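PDB 3N3Y: thymidylate synthase thyX from Helicobacter pylori, which probably catalyses the FAD-dependent reductive methylation of dUMP to dTMP, using methylenetetrahydrofolate as methyl donor and NADPH as reductant. Local coordinates for residues 10-15 and 66-71; 74-79 and 188-193; 86-91 and 166-171. All coordinates share one frame; numbering follows the deposited sequence.

How the interactions relate
Interactions 1 and 3 belong to one antiparallel sheet with strand order 10-16, 64-73, 163-171, 87-90. Interaction 1 joins the first two strands, interaction 3 the last two, and their centres lie about 9 Å apart. Between them, strands 64-73 and 163-171 pair directly, with Phe67 N on Tyr168 O and Ile69 N on Leu166 O. Interaction 2, its centre about 15 Å from both other centres, sets helix 74-80, which follows strand 64-73, against helix 189-201. Along the chain interaction 1 closes first, and interaction 3 nests inside the loop closed by interaction 2. Interactions 1 and 3 touch the second subunit, 2 and 3 the third, consistent with ligand sites shared between subunits of the tetramer.

Interaction 1: 10-15 and 66-71; sequences EVICKH and NFEIKG. With UMP (2'-deoxyuridine 5'-monophosphate), chain E.
Asn66 meets His15 and Lys14 at a classic beta bulge, where strand 10-16 pairs antiparallel with strand 64-73. Asn66 O takes Lys14 N at 2.7 Å and, weakly, His15 N, while Asn66 N returns a bond to His15 O. Beyond the bulge, Ile12 with Glu68 and Glu10 with Lys70 each exchange two backbone bonds. His15 CG is anti to the backbone N (chi1 -166°), and its side chain runs alongside that of Asn66, OD1 lying 3.4 Å from His15 CB and the amide turned 46° from the imidazole. Asn66 ND2 goes instead to Ser169 OG and to His62 O of the second subunit. O2 of UMP (chain E) sits 2.9 Å above one face of the His15 ring, toward its rim; His15 NE2 bonds to His15 NE2 of the second subunit. Glu68 presents CB to Lys14 CD at 3.8 Å. Glu10 OE1 touches Lys70 CE at 3.3 Å, but Lys70 NZ, at 4.0 Å, is too far for a salt bridge. On the other face Val11 CG1 and Cys13 CB lean on Phe67, beneath helix 189-201. Backbone bonds and apolar contacts thus join the strands, while Glu68 OE2 is committed to His165 and Lys14 NZ to Gln24 of the second subunit.

Interaction 2: 74-79 and 188-193; sequences RGALQE and LKEMQD. With UMP (2'-deoxyuridine 5'-monophosphate), chain H; UMP (2'-deoxyuridine 5'-monophosphate), chain G.
The Glu79 carboxylate is sandwiched between a uracil ring and side chains of 188-193. It lies where two crossed helices pack, 74-80 and 189-201, beside the dUMP sites of this ThyX enzyme; the axes of segments 74-79 and 189-193 approach to 9.9 Å at 74°. One face of the carboxylate lies nearly parallel over the base of UMP (chain H), with Glu79 CD 3.3 Å from N3 of that nucleotide. On the opposite face, Leu188 CD2 stands over OE2, and Met191 CG presses obliquely on OE1 at a tight 3.0 Å. The Arg74 guanidinium meets OP1 of UMP (chain G) at its edge, with NH1 bonded at 2.6 Å and NH2 only weakly; its NE makes a salt bridge to Glu160 of the third subunit.

Ala76 marks the closest backbone approach. Its CB sits over the face of the Glu190 carboxylate, 3.5 Å from OE1, which is satisfied by Ser73 OG and by Tyr156 OH of the third subunit. Met191 fills the adjoining position: with chi2 at -57° the chain bends, and SD comes 3.8 Å from Ala76 CB, near Ala76 O as well. That is the one apolar pair; otherwise the carboxylates of Glu79 and Glu190 do much of the touching, against CH groups of Met191, Leu188 and Ala76. The two nucleotides lie in equivalent sites built from both subunits: UMP (chain H) is held by Arg82 and Arg182 of this chain and by Ser92, Ser93, Arg74 and Arg94 of the third subunit. Leu188 N, at the N-cap of helix 189-201, donates at 2.8 Å to a water that in turn donates to Glu79 OE1 and to UMP (chain H) O4.

Interaction 3: 86-91 and 166-171; sequences ASLSVK and LAYSIN. With FAD (flavin-adenine dinucleotide), chain I.
Val90, its CG2 packed on Leu166 CB at 3.9 Å, donates its backbone N to FAD O2 at 2.7 Å (155°), and FAD N3 donates back to Val90 O at 2.9 Å. Further along, Ser169 N bonds to Ser87 O at 2.8 Å in a nearly straight line (171°). Ser87 N answers to Ser169 O, and Ser89 and Ala167 exchange a similar pair of bonds. Between these pairs Leu88 and Tyr168 run alongside one another in the same direction. Tyr168 CG is anti to the backbone N (chi1 -170°), and the ring it carries offers its edge to Leu88 CG, which lies in the ring plane 3.6 Å from Tyr168 CD1. Ala86 CB lies 3.5 Å from Tyr168 OH, approaching the ring obliquely. Strand 87-90 is an outermost strand, within this chain, of the antiparallel ThyX sheet, and its outer edge is the one that binds the flavin. Ser87, Ser89 and Ser169 occupy the face turned to the second subunit, where Ser87 OG bonds to Glu61 of the second subunit, and Ser89 OG and Ser169 OG to His62 of the second subunit. At the far end, Asn171 OD1 caps helix 172-182 through Ser174 N, and its ND2 holds N1A of another FAD.

Interaction 1: 10-15 and 66-71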
# COMPACT_ATOMS: atom_id res chain seq x y z
N GLU A 10 9.60 -9.26 24.66
CA GLU A 10 8.91 -8.15 25.32
C GLU A 10 8.24 -7.17 24.34
O GLU A 10 8.91 -6.54 23.51
CB GLU A 10 9.88 -7.41 26.25
CG GLU A 10 10.46 -8.30 27.38
CD GLU A 10 11.76 -7.76 28.00
OE1 GLU A 10 12.23 -6.66 27.62
OE2 GLU A 10 12.33 -8.47 28.87
N VAL A 11 6.92 -7.03 24.45
CA VAL A 11 6.17 -6.08 23.64
C VAL A 11 5.49 -4.99 24.47
O VAL A 11 4.68 -5.29 25.34
CB VAL A 11 5.06 -6.77 22.84
CG1 VAL A 11 4.34 -5.75 21.98
CG2 VAL A 11 5.63 -7.87 21.99
N ILE A 12 5.81 -3.73 24.18
CA ILE A 12 5.17 -2.57 24.80
C ILE A 12 4.34 -1.81 23.77
O ILE A 12 4.81 -1.52 22.67
CB ILE A 12 6.20 -1.55 25.34
CG1 ILE A 12 7.25 -2.22 26.23
CG2 ILE A 12 5.49 -0.44 26.10
CD1 ILE A 12 6.68 -2.84 27.46
N CYS A 13 3.10 -1.47 24.12
CA CYS A 13 2.35 -0.51 23.33
C CYS A 13 2.62 0.89 23.87
O CYS A 13 2.20 1.21 24.98
CB CYS A 13 0.86 -0.80 23.34
SG CYS A 13 -0.10 0.35 22.31
N LYS A 14 3.35 1.70 23.11
CA LYS A 14 3.81 2.99 23.58
C LYS A 14 2.81 4.12 23.29
O LYS A 14 2.80 5.15 23.97
CB LYS A 14 5.17 3.32 22.94
CG LYS A 14 6.11 2.14 22.94
CD LYS A 14 7.53 2.59 22.66
CE LYS A 14 7.64 3.26 21.30
NZ LYS A 14 9.07 3.47 20.93
N HIS A 15 1.98 3.95 22.27
CA HIS A 15 0.95 4.93 22.00
C HIS A 15 -0.15 4.32 21.18
O HIS A 15 0.10 3.45 20.35
CB HIS A 15 1.51 6.16 21.28
CG HIS A 15 0.56 7.31 21.28
ND1 HIS A 15 0.45 8.18 22.34
CD2 HIS A 15 -0.36 7.71 20.37
CE1 HIS A 15 -0.48 9.08 22.08
NE2 HIS A 15 -0.99 8.81 20.89
N ASN A 66 1.46 2.20 18.12
CA ASN A 66 2.91 2.19 18.15
C ASN A 66 3.47 1.23 19.21
O ASN A 66 3.35 1.47 20.40
CB ASN A 66 3.44 3.59 18.44
CG ASN A 66 2.77 4.65 17.59
OD1 ASN A 66 1.82 5.30 18.03
ND2 ASN A 66 3.25 4.82 16.37
N PHE A 67 4.11 0.16 18.75
CA PHE A 67 4.68 -0.84 19.64
C PHE A 67 6.19 -0.79 19.70
O PHE A 67 6.87 -0.24 18.83
CB PHE A 67 4.33 -2.25 19.18
CG PHE A 67 2.87 -2.55 19.18
CD1 PHE A 67 2.24 -3.00 20.33
CD2 PHE A 67 2.12 -2.42 18.01
CE1 PHE A 67 0.90 -3.31 20.32
CE2 PHE A 67 0.77 -2.73 17.99
CZ PHE A 67 0.16 -3.17 19.15
N GLU A 68 6.72 -1.42 20.75
CA GLU A 68 8.13 -1.71 20.83
C GLU A 68 8.26 -3.22 21.00
O GLU A 68 7.55 -3.81 21.80
CB GLU A 68 8.75 -0.96 22.00
CG GLU A 68 10.27 -0.87 21.95
CD GLU A 68 10.88 -0.66 23.34
OE1 GLU A 68 10.34 0.17 24.12
OE2 GLU A 68 11.90 -1.32 23.65
N ILE A 69 9.14 -3.84 20.22
CA ILE A 69 9.35 -5.29 20.31
C ILE A 69 10.82 -5.59 20.58
O ILE A 69 11.69 -5.17 19.81
CB ILE A 69 8.91 -6.01 19.02
CG1 ILE A 69 7.46 -5.64 18.68
CG2 ILE A 69 9.10 -7.54 19.15
CD1 ILE A 69 7.01 -6.01 17.26
N LYS A 70 11.09 -6.29 21.68
CA LYS A 70 12.46 -6.66 22.04
C LYS A 70 12.61 -8.17 22.11
O LYS A 70 11.73 -8.87 22.62
CB LYS A 70 12.90 -6.03 23.37
CG LYS A 70 12.51 -4.58 23.54
CD LYS A 70 13.53 -3.79 24.38
CE LYS A 70 13.67 -4.36 25.79
NZ LYS A 70 14.64 -3.60 26.65
N GLY A 71 13.71 -8.68 21.57
CA GLY A 71 14.02 -10.09 21.70
C GLY A 71 13.36 -11.01 20.69
O GLY A 71 13.17 -12.19 20.95
N1 UMP E . -2.17 6.82 25.95
C2 UMP E . -2.24 6.80 24.57
N3 UMP E . -3.38 7.24 23.93
C4 UMP E . -4.44 7.69 24.68
C5 UMP E . -4.38 7.71 26.06
C6 UMP E . -3.22 7.27 26.70
O2 UMP E . -1.28 6.39 23.91
O4 UMP E . -5.45 8.07 24.10
C1' UMP E . -0.93 6.33 26.58
C2' UMP E . -0.15 7.46 27.22
C3' UMP E . 0.59 6.72 28.32
C4' UMP E . -0.21 5.44 28.59
O3' UMP E . 1.87 6.40 27.86
O4' UMP E . -1.18 5.34 27.56
C5' UMP E . -0.91 5.51 29.94
O5' UMP E . -1.77 6.64 29.96
P UMP E . -2.88 6.84 31.11
OP1 UMP E . -3.85 7.91 30.65
OP2 UMP E . -2.16 7.31 32.35
OP3 UMP E . -3.60 5.56 31.34

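Interaction 2: 74-79 and 188-193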
# COMPACT_ATOMS: atom_id res chain seq x y z
N ARG A 74 15.79 -12.95 14.29
CA ARG A 74 15.87 -12.50 12.90
C ARG A 74 14.99 -13.36 12.01
O ARG A 74 14.41 -12.87 11.03
CB ARG A 74 17.31 -12.56 12.38
CG ARG A 74 18.32 -11.78 13.19
CD ARG A 74 18.58 -10.40 12.65
NE ARG A 74 19.15 -10.44 11.31
CZ ARG A 74 19.33 -9.36 10.55
NH1 ARG A 74 18.97 -8.15 11.00
NH2 ARG A 74 19.85 -9.47 9.33
N GLY A 75 14.93 -14.66 12.32
CA GLY A 75 14.08 -15.58 11.59
C GLY A 75 12.63 -15.14 11.62
O GLY A 75 11.94 -15.18 10.59
N ALA A 76 12.16 -14.70 12.78
CA ALA A 76 10.78 -14.23 12.92
C ALA A 76 10.60 -12.85 12.28
O ALA A 76 9.53 -12.52 11.77
CB ALA A 76 10.35 -14.19 14.38
N LEU A 77 11.66 -12.04 12.31
CA LEU A 77 11.66 -10.77 11.60
C LEU A 77 11.41 -10.99 10.10
O LEU A 77 10.71 -10.21 9.47
CB LEU A 77 12.99 -10.04 11.81
CG LEU A 77 13.16 -8.74 11.03
CD1 LEU A 77 12.14 -7.71 11.57
CD2 LEU A 77 14.58 -8.20 11.12
N GLN A 78 11.99 -12.04 9.53
CA GLN A 78 11.77 -12.37 8.11
C GLN A 78 10.29 -12.46 7.82
O GLN A 78 9.82 -11.98 6.79
CB GLN A 78 12.43 -13.71 7.74
CG GLN A 78 13.95 -13.74 7.66
CD GLN A 78 14.47 -13.33 6.28
OE1 GLN A 78 13.75 -12.72 5.48
NE2 GLN A 78 15.72 -13.66 6.01
N GLU A 79 9.54 -13.10 8.72
CA GLU A 79 8.10 -13.28 8.52
C GLU A 79 7.29 -12.02 8.85
O GLU A 79 6.34 -11.69 8.14
CB GLU A 79 7.60 -14.47 9.34
CG GLU A 79 8.36 -15.76 9.05
CD GLU A 79 7.76 -16.97 9.75
OE1 GLU A 79 6.74 -16.80 10.46
OE2 GLU A 79 8.29 -18.10 9.59
N LEU A 188 4.45 -20.27 12.55
CA LEU A 188 5.64 -20.56 13.34
C LEU A 188 5.39 -20.23 14.82
O LEU A 188 4.85 -19.17 15.15
CB LEU A 188 6.82 -19.75 12.81
CG LEU A 188 8.18 -20.00 13.44
CD1 LEU A 188 8.69 -21.40 13.05
CD2 LEU A 188 9.14 -18.91 13.03
N LYS A 189 5.77 -21.15 15.70
CA LYS A 189 5.56 -20.99 17.13
C LYS A 189 5.94 -19.59 17.63
O LYS A 189 5.23 -19.01 18.45
CB LYS A 189 6.34 -22.05 17.90
CG LYS A 189 6.35 -21.89 19.41
CD LYS A 189 4.95 -21.79 19.99
CE LYS A 189 4.97 -22.03 21.49
NZ LYS A 189 6.28 -21.66 22.13
N GLU A 190 7.05 -19.05 17.15
CA GLU A 190 7.50 -17.75 17.64
C GLU A 190 6.55 -16.64 17.22
O GLU A 190 6.36 -15.66 17.94
CB GLU A 190 8.93 -17.43 17.19
CG GLU A 190 9.55 -16.22 17.91
CD GLU A 190 10.96 -15.86 17.41
OE1 GLU A 190 11.53 -16.59 16.56
OE2 GLU A 190 11.50 -14.82 17.86
N MET A 191 5.97 -16.79 16.03
CA MET A 191 5.00 -15.83 15.52
C MET A 191 3.66 -15.92 16.26
O MET A 191 2.95 -14.92 16.41
CB MET A 191 4.81 -16.01 14.01
CG MET A 191 6.08 -15.67 13.21
SD MET A 191 6.68 -13.97 13.50
CE MET A 191 5.44 -13.03 12.61
N GLN A 192 3.30 -17.12 16.73
CA GLN A 192 2.10 -17.26 17.56
C GLN A 192 2.33 -16.55 18.90
O GLN A 192 1.45 -15.85 19.39
CB GLN A 192 1.73 -18.72 17.78
CG GLN A 192 1.60 -19.54 16.51
CD GLN A 192 1.14 -20.96 16.80
OE1 GLN A 192 0.56 -21.22 17.85
NE2 GLN A 192 1.37 -21.88 15.87
N ASP A 193 3.52 -16.69 19.46
CA ASP A 193 3.84 -15.97 20.68
C ASP A 193 3.87 -14.46 20.46
O ASP A 193 3.48 -13.69 21.34
CB ASP A 193 5.18 -16.44 21.25
CG ASP A 193 5.17 -17.92 21.64
OD1 ASP A 193 4.09 -18.55 21.65
OD2 ASP A 193 6.27 -18.45 21.94
N1 UMP H . 7.03 -16.82 5.30
C2 UMP H . 6.25 -16.24 6.28
N3 UMP H . 5.64 -17.02 7.23
C4 UMP H . 5.82 -18.39 7.21
C5 UMP H . 6.61 -18.97 6.22
C6 UMP H . 7.23 -18.17 5.27
O2 UMP H . 6.10 -15.01 6.29
O4 UMP H . 5.28 -19.08 8.07
C1' UMP H . 7.68 -15.93 4.32
C2' UMP H . 8.83 -15.22 5.03
C3' UMP H . 10.02 -15.39 4.10
C4' UMP H . 9.64 -16.60 3.26
O3' UMP H . 10.16 -14.26 3.26
O4' UMP H . 8.22 -16.71 3.29
C5' UMP H . 10.28 -17.87 3.80
O5' UMP H . 10.14 -17.90 5.21
P UMP H . 10.64 -19.16 6.10
OP1 UMP H . 12.09 -19.40 5.76
OP2 UMP H . 9.80 -20.39 5.81
OP3 UMP H . 10.46 -18.83 7.54
N1 UMP G . 17.72 -2.73 6.40
C2 UMP G . 17.70 -2.68 5.02
N3 UMP G . 18.84 -2.27 4.35
C4 UMP G . 19.99 -1.94 5.05
C5 UMP G . 20.00 -2.00 6.45
C6 UMP G . 18.86 -2.40 7.11
O2 UMP G . 16.67 -2.98 4.41
O4 UMP G . 20.99 -1.59 4.44
C1' UMP G . 16.52 -3.19 7.10
C2' UMP G . 16.42 -4.70 6.88
C3' UMP G . 16.06 -5.24 8.25
C4' UMP G . 16.60 -4.20 9.22
O3' UMP G . 14.66 -5.28 8.37
O4' UMP G . 16.65 -2.98 8.49
C5' UMP G . 18.02 -4.54 9.70
O5' UMP G . 18.77 -5.02 8.60
P UMP G . 20.33 -5.39 8.63
OP1 UMP G . 20.46 -6.49 9.64
OP2 UMP G . 21.17 -4.18 8.95
OP3 UMP G . 20.75 -5.86 7.28
O HOH W 1 4.69 -18.39 10.54

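Interaction 3: 86-91 and 166-171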
# COMPACT_ATOMS: atom_id res chain seq x y z
N ALA A 86 2.27 -1.89 7.29
CA ALA A 86 2.78 -1.57 8.61
C ALA A 86 4.08 -0.79 8.45
O ALA A 86 4.63 -0.72 7.36
CB ALA A 86 3.01 -2.84 9.42
N SER A 87 4.55 -0.20 9.54
CA SER A 87 5.79 0.56 9.55
C SER A 87 6.75 -0.06 10.57
O SER A 87 6.35 -0.35 11.69
CB SER A 87 5.52 2.01 9.93
OG SER A 87 4.57 2.57 9.07
N LEU A 88 8.00 -0.27 10.15
CA LEU A 88 9.01 -0.89 11.01
C LEU A 88 10.25 -0.02 11.03
O LEU A 88 10.67 0.48 9.99
CB LEU A 88 9.44 -2.24 10.45
CG LEU A 88 8.40 -3.31 10.26
CD1 LEU A 88 7.61 -3.05 8.99
CD2 LEU A 88 9.09 -4.66 10.21
N SER A 89 10.85 0.13 12.21
CA SER A 89 12.23 0.61 12.33
C SER A 89 13.01 -0.41 13.16
O SER A 89 12.73 -0.63 14.33
CB SER A 89 12.30 2.00 12.96
OG SER A 89 11.51 2.94 12.26
N VAL A 90 14.00 -1.02 12.52
CA VAL A 90 14.65 -2.20 13.05
C VAL A 90 16.12 -1.96 13.31
O VAL A 90 16.83 -1.43 12.45
CB VAL A 90 14.52 -3.38 12.06
CG1 VAL A 90 15.11 -4.66 12.63
CG2 VAL A 90 13.04 -3.60 11.70
N LYS A 91 16.56 -2.35 14.50
CA LYS A 91 17.98 -2.46 14.85
C LYS A 91 18.76 -3.10 13.71
O LYS A 91 18.48 -4.24 13.32
CB LYS A 91 18.15 -3.31 16.11
CG LYS A 91 19.60 -3.60 16.49
CD LYS A 91 19.75 -4.39 17.79
CE LYS A 91 21.19 -4.93 17.91
NZ LYS A 91 21.34 -5.90 19.03
N LEU A 166 12.88 -3.70 17.54
CA LEU A 166 12.24 -2.80 16.60
C LEU A 166 11.09 -1.98 17.16
O LEU A 166 10.46 -2.35 18.15
CB LEU A 166 11.72 -3.58 15.38
CG LEU A 166 10.71 -4.68 15.70
CD1 LEU A 166 9.77 -4.88 14.55
CD2 LEU A 166 11.42 -5.98 16.05
N ALA A 167 10.85 -0.84 16.53
CA ALA A 167 9.60 -0.14 16.65
C ALA A 167 8.70 -0.61 15.51
O ALA A 167 9.11 -0.68 14.34
CB ALA A 167 9.82 1.36 16.60
N TYR A 168 7.47 -0.97 15.86
CA TYR A 168 6.52 -1.48 14.91
C TYR A 168 5.23 -0.68 15.04
O TYR A 168 4.64 -0.64 16.11
CB TYR A 168 6.26 -2.96 15.22
CG TYR A 168 5.46 -3.71 14.18
CD1 TYR A 168 5.97 -3.92 12.90
CD2 TYR A 168 4.21 -4.25 14.48
CE1 TYR A 168 5.25 -4.61 11.95
CE2 TYR A 168 3.49 -4.96 13.54
CZ TYR A 168 4.02 -5.13 12.27
OH TYR A 168 3.32 -5.81 11.32
N SER A 169 4.78 -0.05 13.96
CA SER A 169 3.51 0.67 14.00
C SER A 169 2.54 0.11 12.99
O SER A 169 2.91 -0.20 11.86
CB SER A 169 3.72 2.16 13.75
OG SER A 169 4.54 2.71 14.76
N ILE A 170 1.28 -0.01 13.40
CA ILE A 170 0.30 -0.68 12.58
C ILE A 170 -1.12 -0.18 12.92
O ILE A 170 -1.42 0.14 14.09
CB ILE A 170 0.44 -2.22 12.75
CG1 ILE A 170 -0.50 -3.00 11.83
CG2 ILE A 170 0.25 -2.64 14.22
CD1 ILE A 170 -0.28 -4.49 11.89
N ASN A 171 -1.98 -0.09 11.91
CA ASN A 171 -3.37 0.29 12.16
C ASN A 171 -4.23 -0.92 12.54
O ASN A 171 -3.81 -2.06 12.37
CB ASN A 171 -3.95 1.12 11.00
CG ASN A 171 -4.31 0.29 9.78
OD1 ASN A 171 -4.86 -0.81 9.87
ND2 ASN A 171 -4.05 0.85 8.61
PA FAD I . 8.50 0.71 -0.29
O1A FAD I . 8.22 0.06 1.03
O2A FAD I . 8.39 -0.17 -1.52
O5B FAD I . 7.53 1.96 -0.54
C5B FAD I . 7.49 2.55 -1.82
C4B FAD I . 7.06 3.99 -1.62
O4B FAD I . 5.71 3.98 -1.20
C3B FAD I . 7.86 4.64 -0.51
O3B FAD I . 8.97 5.33 -1.02
C2B FAD I . 6.86 5.56 0.14
O2B FAD I . 6.74 6.74 -0.63
C1B FAD I . 5.54 4.86 -0.10
N9A FAD I . 5.06 4.11 1.06
C8A FAD I . 4.96 2.75 1.17
N7A FAD I . 4.42 2.46 2.38
C5A FAD I . 4.17 3.63 3.03
C6A FAD I . 3.64 3.91 4.27
N6A FAD I . 3.29 2.93 5.11
N1A FAD I . 3.52 5.23 4.66
C2A FAD I . 3.92 6.25 3.82
N3A FAD I . 4.46 5.96 2.59
C4A FAD I . 4.57 4.67 2.20
N1 FAD I . 15.29 -0.05 7.90
C2 FAD I . 15.37 -0.20 9.27
O2 FAD I . 14.37 -0.54 9.90
N3 FAD I . 16.55 0.04 9.93
C4 FAD I . 17.67 0.42 9.20
O4 FAD I . 18.73 0.62 9.79
C4X FAD I . 17.58 0.57 7.81
N5 FAD I . 18.66 0.96 7.06
C5X FAD I . 18.58 1.10 5.69
C6 FAD I . 19.71 1.47 5.00
C7 FAD I . 19.65 1.62 3.62
C7M FAD I . 20.90 2.02 2.90
C8 FAD I . 18.45 1.39 2.93
C8M FAD I . 18.40 1.55 1.44
C9 FAD I . 17.31 1.01 3.64
C9A FAD I . 17.38 0.85 5.03
N10 FAD I . 16.27 0.47 5.77
C10 FAD I . 16.38 0.33 7.15
C1' FAD I . 14.96 0.19 5.10
C2' FAD I . 14.19 1.46 4.73
O2' FAD I . 13.80 2.12 5.92
C3' FAD I . 12.94 1.15 3.89
O3' FAD I . 12.00 0.46 4.68
C4' FAD I . 13.16 0.24 2.69
O4' FAD I . 14.34 0.56 2.01
C5' FAD I . 11.99 0.34 1.71
O5' FAD I . 11.96 1.66 1.22
P FAD I . 10.57 2.37 0.82
O1P FAD I . 9.71 2.56 2.05
O2P FAD I . 10.88 3.69 0.15
O3P FAD I . 9.95 1.41 -0.30